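Long-range contacts in AF1502 (PDB 5A1Q), which is of unknown function but represents the helical STAC domain, which is associated with transmembrane solute transport and two-component signal transduction systems: residues K8-E13 and E65-E70; K15-P20 and R57-I62. One frame throughout, in Å; residues are numbered along the deposited sequence.

Interaction 1: K8-E13 and E65-E70; sequences KKLLDE and ERLEKE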
ATOM      1  N   LYS A   8     -18.145   2.791  -0.188  1.00 23.59           N
ATOM      2  CA  LYS A   8     -19.065   1.788  -0.709  1.00 30.45           C
ATOM      3  C   LYS A   8     -18.896   1.653  -2.223  1.00 29.75           C
ATOM      4  O   LYS A   8     -18.848   0.529  -2.779  1.00 27.14           O
ATOM      5  CB  LYS A   8     -20.491   2.130  -0.363  1.00 35.17           C
ATOM      6  CG  LYS A   8     -21.534   1.121  -0.867  1.00 49.19           C
ATOM      7  N   LYS A   9     -18.803   2.786  -2.912  1.00 26.74           N
ATOM      8  CA  LYS A   9     -18.681   2.755  -4.366  1.00 31.51           C
ATOM      9  C   LYS A   9     -17.365   2.034  -4.785  1.00 25.95           C
ATOM     10  O   LYS A   9     -17.383   1.137  -5.666  1.00 27.53           O
ATOM     11  CB  LYS A   9     -18.801   4.177  -4.961  1.00 29.76           C
ATOM     12  CG  LYS A   9     -18.410   4.278  -6.412  1.00 42.31           C
ATOM     13  CD  LYS A   9     -19.488   3.711  -7.293  1.00 38.29           C
ATOM     14  CE  LYS A   9     -19.361   4.259  -8.701  1.00 56.93           C
ATOM     15  NZ  LYS A   9     -20.129   3.435  -9.676  1.00 66.08           N
ATOM     16  N   LEU A  10     -16.234   2.370  -4.145  1.00 22.22           N
ATOM     17  CA  LEU A  10     -14.984   1.875  -4.526  1.00 21.63           C
ATOM     18  C   LEU A  10     -14.924   0.359  -4.184  1.00 27.42           C
ATOM     19  O   LEU A  10     -14.480  -0.448  -5.004  1.00 22.59           O
ATOM     20  CB  LEU A  10     -13.885   2.715  -3.866  1.00 20.78           C
ATOM     21  CG  LEU A  10     -12.507   2.280  -4.235  1.00 24.82           C
ATOM     22  CD1 LEU A  10     -12.347   2.455  -5.743  1.00 33.69           C
ATOM     23  CD2 LEU A  10     -11.445   3.052  -3.492  1.00 25.85           C
ATOM     24  N   LEU A  11     -15.404  -0.039  -2.984  1.00 21.27           N
ATOM     25  CA  LEU A  11     -15.433  -1.442  -2.626  1.00 21.95           C
ATOM     26  C   LEU A  11     -16.346  -2.209  -3.589  1.00 22.10           C
ATOM     27  O   LEU A  11     -15.983  -3.313  -4.025  1.00 23.73           O
ATOM     28  CB  LEU A  11     -15.955  -1.584  -1.209  1.00 21.50           C
ATOM     29  CG  LEU A  11     -16.097  -3.030  -0.747  1.00 25.26           C
ATOM     30  CD1 LEU A  11     -14.785  -3.759  -0.841  1.00 30.24           C
ATOM     31  CD2 LEU A  11     -16.656  -3.009   0.692  1.00 36.10           C
ATOM     32  N   ASP A  12     -17.509  -1.666  -3.930  1.00 22.48           N
ATOM     33  CA  ASP A  12     -18.407  -2.348  -4.878  1.00 27.55           C
ATOM     34  C   ASP A  12     -17.745  -2.549  -6.267  1.00 30.19           C
ATOM     35  O   ASP A  12     -17.787  -3.667  -6.812  1.00 27.81           O
ATOM     36  CB  ASP A  12     -19.732  -1.629  -4.989  1.00 29.69           C
ATOM     37  CG  ASP A  12     -20.623  -1.828  -3.744  1.00 36.70           C
ATOM     38  OD1 ASP A  12     -20.280  -2.697  -2.891  1.00 41.06           O
ATOM     39  OD2 ASP A  12     -21.596  -1.074  -3.602  1.00 45.91           O
ATOM     40  N   GLU A  13     -17.049  -1.541  -6.777  1.00 27.26           N
ATOM     41  CA  GLU A  13     -16.347  -1.706  -8.061  1.00 27.56           C
ATOM     42  C   GLU A  13     -15.233  -2.775  -7.959  1.00 25.98           C
ATOM     43  O   GLU A  13     -15.070  -3.566  -8.887  1.00 24.52           O
ATOM     44  CB  GLU A  13     -15.757  -0.376  -8.584  1.00 28.83           C
ATOM     45  CG  GLU A  13     -16.795   0.655  -8.978  1.00 33.35           C
ATOM     46  CD  GLU A  13     -17.378   0.451 -10.368  1.00 51.57           C
ATOM     47  OE1 GLU A  13     -16.975  -0.488 -11.081  1.00 45.31           O
ATOM     48  OE2 GLU A  13     -18.246   1.262 -10.749  1.00 56.75           O
ATOM     49  N   GLU A  65     -10.366   2.394 -15.094  1.00 30.83           N
ATOM     50  CA  GLU A  65     -10.928   2.716 -16.358  1.00 29.98           C
ATOM     51  C   GLU A  65     -12.438   3.012 -16.309  1.00 31.11           C
ATOM     52  O   GLU A  65     -12.895   3.977 -16.906  1.00 34.54           O
ATOM     53  CB  GLU A  65     -10.636   1.556 -17.358  1.00 31.77           C
ATOM     54  CG  GLU A  65      -9.230   1.658 -17.959  1.00 32.04           C
ATOM     55  CD  GLU A  65      -8.751   0.353 -18.617  1.00 47.37           C
ATOM     56  OE1 GLU A  65      -9.551  -0.607 -18.664  1.00 37.27           O
ATOM     57  OE2 GLU A  65      -7.558   0.288 -19.022  1.00 45.58           O
ATOM     58  N   ARG A  66     -13.146   2.199 -15.529  1.00 29.22           N
ATOM     59  CA  ARG A  66     -14.603   2.347 -15.358  1.00 32.31           C
ATOM     60  C   ARG A  66     -14.934   3.628 -14.615  1.00 31.38           C
ATOM     61  O   ARG A  66     -15.940   4.291 -14.937  1.00 37.50           O
ATOM     62  CB  ARG A  66     -15.175   1.167 -14.559  1.00 34.31           C
ATOM     63  CG  ARG A  66     -15.444  -0.033 -15.468  1.00 50.64           C
ATOM     64  CD  ARG A  66     -15.618  -1.343 -14.719  1.00 55.71           C
ATOM     65  NE  ARG A  66     -15.691  -2.488 -15.656  1.00 61.85           N
ATOM     66  CZ  ARG A  66     -15.917  -3.757 -15.293  1.00110.27           C
ATOM     67  NH1 ARG A  66     -16.103  -4.070 -14.000  1.00 53.28           N
ATOM     68  NH2 ARG A  66     -15.959  -4.726 -16.221  1.00 59.96           N
ATOM     69  N   LEU A  67     -14.099   3.994 -13.658  1.00 30.16           N
ATOM     70  CA  LEU A  67     -14.325   5.262 -12.933  1.00 32.61           C
ATOM     71  C   LEU A  67     -14.062   6.446 -13.813  1.00 44.39           C
ATOM     72  O   LEU A  67     -14.845   7.386 -13.787  1.00 43.35           O
ATOM     73  CB  LEU A  67     -13.518   5.317 -11.646  1.00 31.81           C
ATOM     74  CG  LEU A  67     -13.908   4.305 -10.576  1.00 28.92           C
ATOM     75  CD1 LEU A  67     -13.004   4.426  -9.361  1.00 34.18           C
ATOM     76  CD2 LEU A  67     -15.366   4.475 -10.189  1.00 39.97           C
ATOM     77  N   GLU A  68     -13.003   6.389 -14.635  1.00 40.46           N
ATOM     78  CA  GLU A  68     -12.717   7.442 -15.611  1.00 44.97           C
ATOM     79  C   GLU A  68     -13.852   7.666 -16.588  1.00 43.96           C
ATOM     80  O   GLU A  68     -14.187   8.806 -16.946  1.00 49.32           O
ATOM     81  CB  GLU A  68     -11.433   7.121 -16.396  1.00 52.21           C
ATOM     82  CG  GLU A  68     -10.142   7.344 -15.619  1.00 72.58           C
ATOM     83  CD  GLU A  68      -9.705   8.808 -15.552  1.00 84.66           C
ATOM     84  OE1 GLU A  68     -10.340   9.668 -16.206  1.00 78.38           O
ATOM     85  OE2 GLU A  68      -8.714   9.101 -14.837  1.00 63.54           O
ATOM     86  N   LYS A  69     -14.459   6.577 -17.056  1.00 42.51           N
ATOM     87  CA  LYS A  69     -15.561   6.654 -18.014  1.00 49.37           C
ATOM     88  C   LYS A  69     -16.799   7.354 -17.450  1.00 47.14           C
ATOM     89  O   LYS A  69     -17.473   8.150 -18.166  1.00 46.05           O
ATOM     90  CB  LYS A  69     -15.911   5.243 -18.576  1.00 45.71           C
ATOM     91  CG  LYS A  69     -15.532   5.061 -20.050  1.00 77.38           C
ATOM     92  CD  LYS A  69     -14.069   5.414 -20.346  1.00 71.80           C
ATOM     93  CE  LYS A  69     -13.130   4.265 -20.006  1.00 71.50           C
ATOM     94  NZ  LYS A  69     -11.778   4.733 -19.584  1.00 55.55           N
ATOM     95  N   GLU A  70     -17.109   7.039 -16.202  1.00 45.49           N
ATOM     96  CA  GLU A  70     -18.222   7.659 -15.471  1.00 61.71           C
ATOM     97  C   GLU A  70     -17.978   9.143 -15.109  1.00 56.75           C
ATOM     98  O   GLU A  70     -18.932   9.880 -14.840  1.00 83.91           O
ATOM     99  CB  GLU A  70     -18.515   6.855 -14.199  1.00 50.45           C
ATOM    100  CG  GLU A  70     -19.021   5.450 -14.486  1.00 68.16           C
ATOM    101  CD  GLU A  70     -19.261   4.616 -13.243  1.00 67.49           C
ATOM    102  OE1 GLU A  70     -18.752   4.980 -12.163  1.00 61.64           O
ATOM    103  OE2 GLU A  70     -19.954   3.580 -13.354  1.00 80.54           O
TER
HETATM  104  O   HOH W   1     -15.543  -2.450 -11.559  1.00 41.50           O
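Leu10 and Leu67 make the apolar, inner part of this contact, their side chains crossing at about a right angle with CD1 of Leu10 4.2 Å from CD1 of Leu67. CD2 of Leu67 also lies near the methylenes of Lys9 and Glu13. The axes of segments 8-13 and 65-70 come within 11.8 Å, at 130°; long charged side chains bridge the outer side, which faces solvent, Arg66 and Glu70 being exposed. There Lys9, bent at chi2 (76°), meets Glu70 tip to tip; its NZ makes a weak salt-bridge hydrogen bond to Glu70 OE1 at 3.2 Å. Lys9 NZ also donates to Glu13 OE2 at 3.1 Å in a salt bridge, OE2 accepting through its anti lone pair. An alanine in place of Lys9 would probably leave the carboxylates of Glu13 and Glu70, with OE2 atoms 3.9 Å apart, to repel each other without a shared positive charge. On the same side, a water donates to Glu13 O and accepts from Arg66 NH1, which also forms a salt bridge to Glu17. On the inner side, Leu10 packs on Leu26 of helix 22-33 and Leu47 of helix 43-51, and Leu67 touches Tyr43 of helix 43-51 and Ile5, before helix 7-18.

Interaction 2: K15-P20 and R57-I62; sequences KKEIGP and REYVEI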
ATOM      1  N   LYS A  15     -15.002  -5.331  -5.817  1.00 21.43           N
ATOM      2  CA  LYS A  15     -15.556  -6.656  -5.618  1.00 26.81           C
ATOM      3  C   LYS A  15     -16.085  -7.221  -6.918  1.00 25.36           C
ATOM      4  O   LYS A  15     -15.980  -8.438  -7.111  1.00 24.79           O
ATOM      5  CB  LYS A  15     -16.681  -6.648  -4.624  1.00 24.82           C
ATOM      6  CG  LYS A  15     -16.253  -6.497  -3.205  1.00 25.85           C
ATOM      7  CD  LYS A  15     -17.511  -6.439  -2.348  1.00 37.63           C
ATOM      8  CE  LYS A  15     -17.228  -6.938  -0.972  1.00 42.18           C
ATOM      9  NZ  LYS A  15     -18.458  -6.712  -0.157  1.00 68.19           N
ATOM     10  N   LYS A  16     -16.612  -6.351  -7.802  1.00 25.41           N
ATOM     11  CA  LYS A  16     -17.053  -6.806  -9.124  1.00 32.46           C
ATOM     12  C   LYS A  16     -15.918  -7.530  -9.865  1.00 26.46           C
ATOM     13  O   LYS A  16     -16.177  -8.505 -10.599  1.00 30.48           O
ATOM     14  CB  LYS A  16     -17.575  -5.616  -9.942  1.00 30.86           C
ATOM     15  CG  LYS A  16     -18.543  -5.940 -11.061  1.00 56.68           C
ATOM     16  CD  LYS A  16     -19.667  -4.919 -11.104  1.00 69.20           C
ATOM     17  CE  LYS A  16     -20.689  -5.172  -9.997  1.00 80.07           C
ATOM     18  NZ  LYS A  16     -21.566  -3.997  -9.741  1.00 67.36           N
ATOM     19  N   GLU A  17     -14.692  -7.028  -9.753  1.00 25.09           N
ATOM     20  CA  GLU A  17     -13.529  -7.608 -10.448  1.00 26.15           C
ATOM     21  C   GLU A  17     -12.801  -8.748  -9.676  1.00 27.33           C
ATOM     22  O   GLU A  17     -12.430  -9.777 -10.267  1.00 29.07           O
ATOM     23  CB  GLU A  17     -12.534  -6.483 -10.788  1.00 28.26           C
ATOM     24  CG  GLU A  17     -13.041  -5.490 -11.818  1.00 33.93           C
ATOM     25  CD  GLU A  17     -13.344  -6.173 -13.128  1.00 46.57           C
ATOM     26  OE1 GLU A  17     -12.505  -6.972 -13.580  1.00 38.15           O
ATOM     27  OE2 GLU A  17     -14.440  -5.959 -13.659  1.00 54.30           O
ATOM     28  N   ILE A  18     -12.668  -8.591  -8.362  1.00 22.90           N
ATOM     29  CA  ILE A  18     -11.722  -9.321  -7.495  1.00 22.44           C
ATOM     30  C   ILE A  18     -12.451 -10.297  -6.515  1.00 25.06           C
ATOM     31  O   ILE A  18     -11.830 -11.207  -5.921  1.00 27.01           O
ATOM     32  CB  ILE A  18     -10.827  -8.300  -6.728  1.00 27.90           C
ATOM     33  CG1 ILE A  18      -9.786  -7.627  -7.706  1.00 26.85           C
ATOM     34  CG2 ILE A  18     -10.106  -8.886  -5.551  1.00 45.09           C
ATOM     35  CD1 ILE A  18      -9.309  -6.256  -7.196  1.00 28.01           C
ATOM     36  N   GLY A  19     -13.738 -10.111  -6.288  1.00 21.89           N
ATOM     37  CA  GLY A  19     -14.498 -10.910  -5.324  1.00 22.12           C
ATOM     38  C   GLY A  19     -14.436 -10.364  -3.930  1.00 20.67           C
ATOM     39  O   GLY A  19     -13.838  -9.293  -3.660  1.00 21.31           O
ATOM     40  N   PRO A  20     -15.014 -11.120  -2.974  1.00 21.86           N
ATOM     41  CA  PRO A  20     -15.131 -10.641  -1.590  1.00 20.94           C
ATOM     42  C   PRO A  20     -13.827 -10.167  -0.910  1.00 22.79           C
ATOM     43  O   PRO A  20     -13.831  -9.274  -0.050  1.00 23.11           O
ATOM     44  CB  PRO A  20     -15.775 -11.859  -0.883  1.00 24.53           C
ATOM     45  CG  PRO A  20     -16.490 -12.578  -1.908  1.00 27.57           C
ATOM     46  CD  PRO A  20     -15.776 -12.353  -3.200  1.00 22.80           C
ATOM     47  N   ARG A  57      -3.255  -6.253 -10.422  1.00 22.88           N
ATOM     48  CA  ARG A  57      -3.005  -5.079 -11.297  1.00 23.35           C
ATOM     49  C   ARG A  57      -4.036  -4.947 -12.462  1.00 24.91           C
ATOM     50  O   ARG A  57      -4.639  -3.874 -12.576  1.00 24.66           O
ATOM     51  CB  ARG A  57      -1.600  -5.100 -11.873  1.00 27.39           C
ATOM     52  CG  ARG A  57      -1.332  -4.016 -12.894  1.00 31.92           C
ATOM     53  CD  ARG A  57       0.160  -3.982 -13.218  1.00 38.04           C
ATOM     54  NE  ARG A  57       0.641  -5.275 -13.730  1.00 46.69           N
ATOM     55  CZ  ARG A  57       1.839  -5.821 -13.500  1.00 77.20           C
ATOM     56  NH1 ARG A  57       2.748  -5.226 -12.727  1.00 73.01           N
ATOM     57  NH2 ARG A  57       2.124  -6.997 -14.053  1.00100.06           N
ATOM     58  N   GLU A  58      -4.279  -6.007 -13.204  1.00 23.09           N
ATOM     59  CA  GLU A  58      -5.199  -5.869 -14.347  1.00 24.86           C
ATOM     60  C   GLU A  58      -6.601  -5.504 -13.897  1.00 27.77           C
ATOM     61  O   GLU A  58      -7.297  -4.665 -14.509  1.00 25.78           O
ATOM     62  CB  GLU A  58      -5.241  -7.166 -15.152  1.00 30.84           C
ATOM     63  CG  GLU A  58      -5.840  -6.932 -16.526  1.00 46.95           C
ATOM     64  CD  GLU A  58      -6.012  -8.194 -17.323  1.00 69.03           C
ATOM     65  OE1 GLU A  58      -7.066  -8.848 -17.150  1.00 98.85           O
ATOM     66  OE2 GLU A  58      -5.098  -8.509 -18.125  1.00 70.88           O
ATOM     67  N   TYR A  59      -7.021  -6.105 -12.805  1.00 22.90           N
ATOM     68  CA  TYR A  59      -8.368  -5.916 -12.302  1.00 21.49           C
ATOM     69  C   TYR A  59      -8.532  -4.484 -11.775  1.00 23.44           C
ATOM     70  O   TYR A  59      -9.557  -3.841 -11.959  1.00 23.82           O
ATOM     71  CB  TYR A  59      -8.685  -6.965 -11.202  1.00 24.18           C
ATOM     72  CG  TYR A  59      -8.466  -8.366 -11.683  1.00 24.60           C
ATOM     73  CD1 TYR A  59      -9.478  -9.001 -12.393  1.00 39.22           C
ATOM     74  CD2 TYR A  59      -7.224  -9.017 -11.575  1.00 25.75           C
ATOM     75  CE1 TYR A  59      -9.304 -10.268 -12.909  1.00 39.59           C
ATOM     76  CE2 TYR A  59      -7.054 -10.293 -12.077  1.00 32.14           C
ATOM     77  CZ  TYR A  59      -8.098 -10.900 -12.751  1.00 40.10           C
ATOM     78  OH  TYR A  59      -7.945 -12.166 -13.272  1.00 47.65           O
ATOM     79  N   VAL A  60      -7.501  -3.962 -11.087  1.00 21.55           N
ATOM     80  CA  VAL A  60      -7.527  -2.578 -10.597  1.00 23.24           C
ATOM     81  C   VAL A  60      -7.526  -1.584 -11.773  1.00 25.50           C
ATOM     82  O   VAL A  60      -8.213  -0.547 -11.703  1.00 24.18           O
ATOM     83  CB  VAL A  60      -6.352  -2.341  -9.614  1.00 26.98           C
ATOM     84  CG1 VAL A  60      -6.296  -0.869  -9.195  1.00 27.29           C
ATOM     85  CG2 VAL A  60      -6.462  -3.292  -8.463  1.00 23.50           C
ATOM     86  N   GLU A  61      -6.801  -1.874 -12.867  1.00 23.17           N
ATOM     87  CA  GLU A  61      -6.745  -1.059 -14.064  1.00 26.10           C
ATOM     88  C   GLU A  61      -8.182  -0.970 -14.613  1.00 23.24           C
ATOM     89  O   GLU A  61      -8.651   0.101 -15.023  1.00 25.82           O
ATOM     90  CB  GLU A  61      -5.738  -1.673 -15.106  1.00 27.75           C
ATOM     91  CG  GLU A  61      -4.252  -1.458 -14.716  1.00 37.10           C
ATOM     92  CD  GLU A  61      -3.127  -2.160 -15.506  1.00 72.37           C
ATOM     93  OE1 GLU A  61      -3.314  -3.219 -16.166  1.00 48.61           O
ATOM     94  OE2 GLU A  61      -1.982  -1.636 -15.416  1.00 49.57           O
ATOM     95  N   ILE A  62      -8.886  -2.106 -14.636  1.00 22.46           N
ATOM     96  CA  ILE A  62     -10.285  -2.125 -15.131  1.00 22.96           C
ATOM     97  C   ILE A  62     -11.186  -1.188 -14.249  1.00 23.41           C
ATOM     98  O   ILE A  62     -11.952  -0.386 -14.791  1.00 26.37           O
ATOM     99  CB  ILE A  62     -10.832  -3.571 -15.223  1.00 25.44           C
ATOM    100  CG1 ILE A  62     -10.100  -4.278 -16.360  1.00 25.99           C
ATOM    101  CG2 ILE A  62     -12.370  -3.501 -15.406  1.00 27.74           C
ATOM    102  CD1 ILE A  62     -10.353  -5.756 -16.429  1.00 29.83           C
TER
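Glu17 and Tyr59 give up the most surface here, followed by Ile18, where the last turn of helix 7-18 meets the first turn of helix 57-70 in a compact four-helix fold. The backbones come close at this point: Glu17 CA is 5.7 Å from Tyr59 CA. The side chains touch from their first carbon onward, with Glu17 CB 3.9 Å from Tyr59 CB. No hydrogen bond joins the two segments, and the fit rests on van der Waals packing. Glu17 is bent at chi2 (-61°), which sets its CD beside Ile62, 3.6 Å from CG2 of that residue. The planes of its carboxylate and of the Tyr59 ring are 29° apart, so they run roughly parallel, and OE1 of Glu17 is 3.8 Å from CD1 of Tyr59. The aliphatic and aromatic neighbours thus line the carboxylate, while its charge is met by Arg66 through OE2. Ile18, the last residue of its helix, also packs against Tyr59 CB, with Ile18 CG1 3.7 Å from that atom and CD1 a little farther. Beyond this, Ile18 CD1 approaches CG2 of Val60, a buried residue that also packs on Leu47 and Leu50 of helix 43-51. The main chain takes part as well: the backbone O of Glu17 lies 3.7 Å from CD1 of Tyr59.

How the interactions relate
Interactions 1 and 2 are two stations on one helix pair, 7-18 and 57-70, with centres about 10 Å apart. Since 15-20 and 57-62 both fall between the segments of interaction 1 in sequence, interaction 2 joins the end of the first helix to the start of the last, and interaction 1 joins their far turns. The two touch through a salt bridge between Arg66 NH1 and Glu17 OE2; its 2.5 Å is short, so the exact length is doubtful. Arg66 NH1 also packs near Lys16 CG, 4.3 Å away. Helix 43-51 backs both contacts, with Leu47 touching Leu10 in one and Val60 in the other.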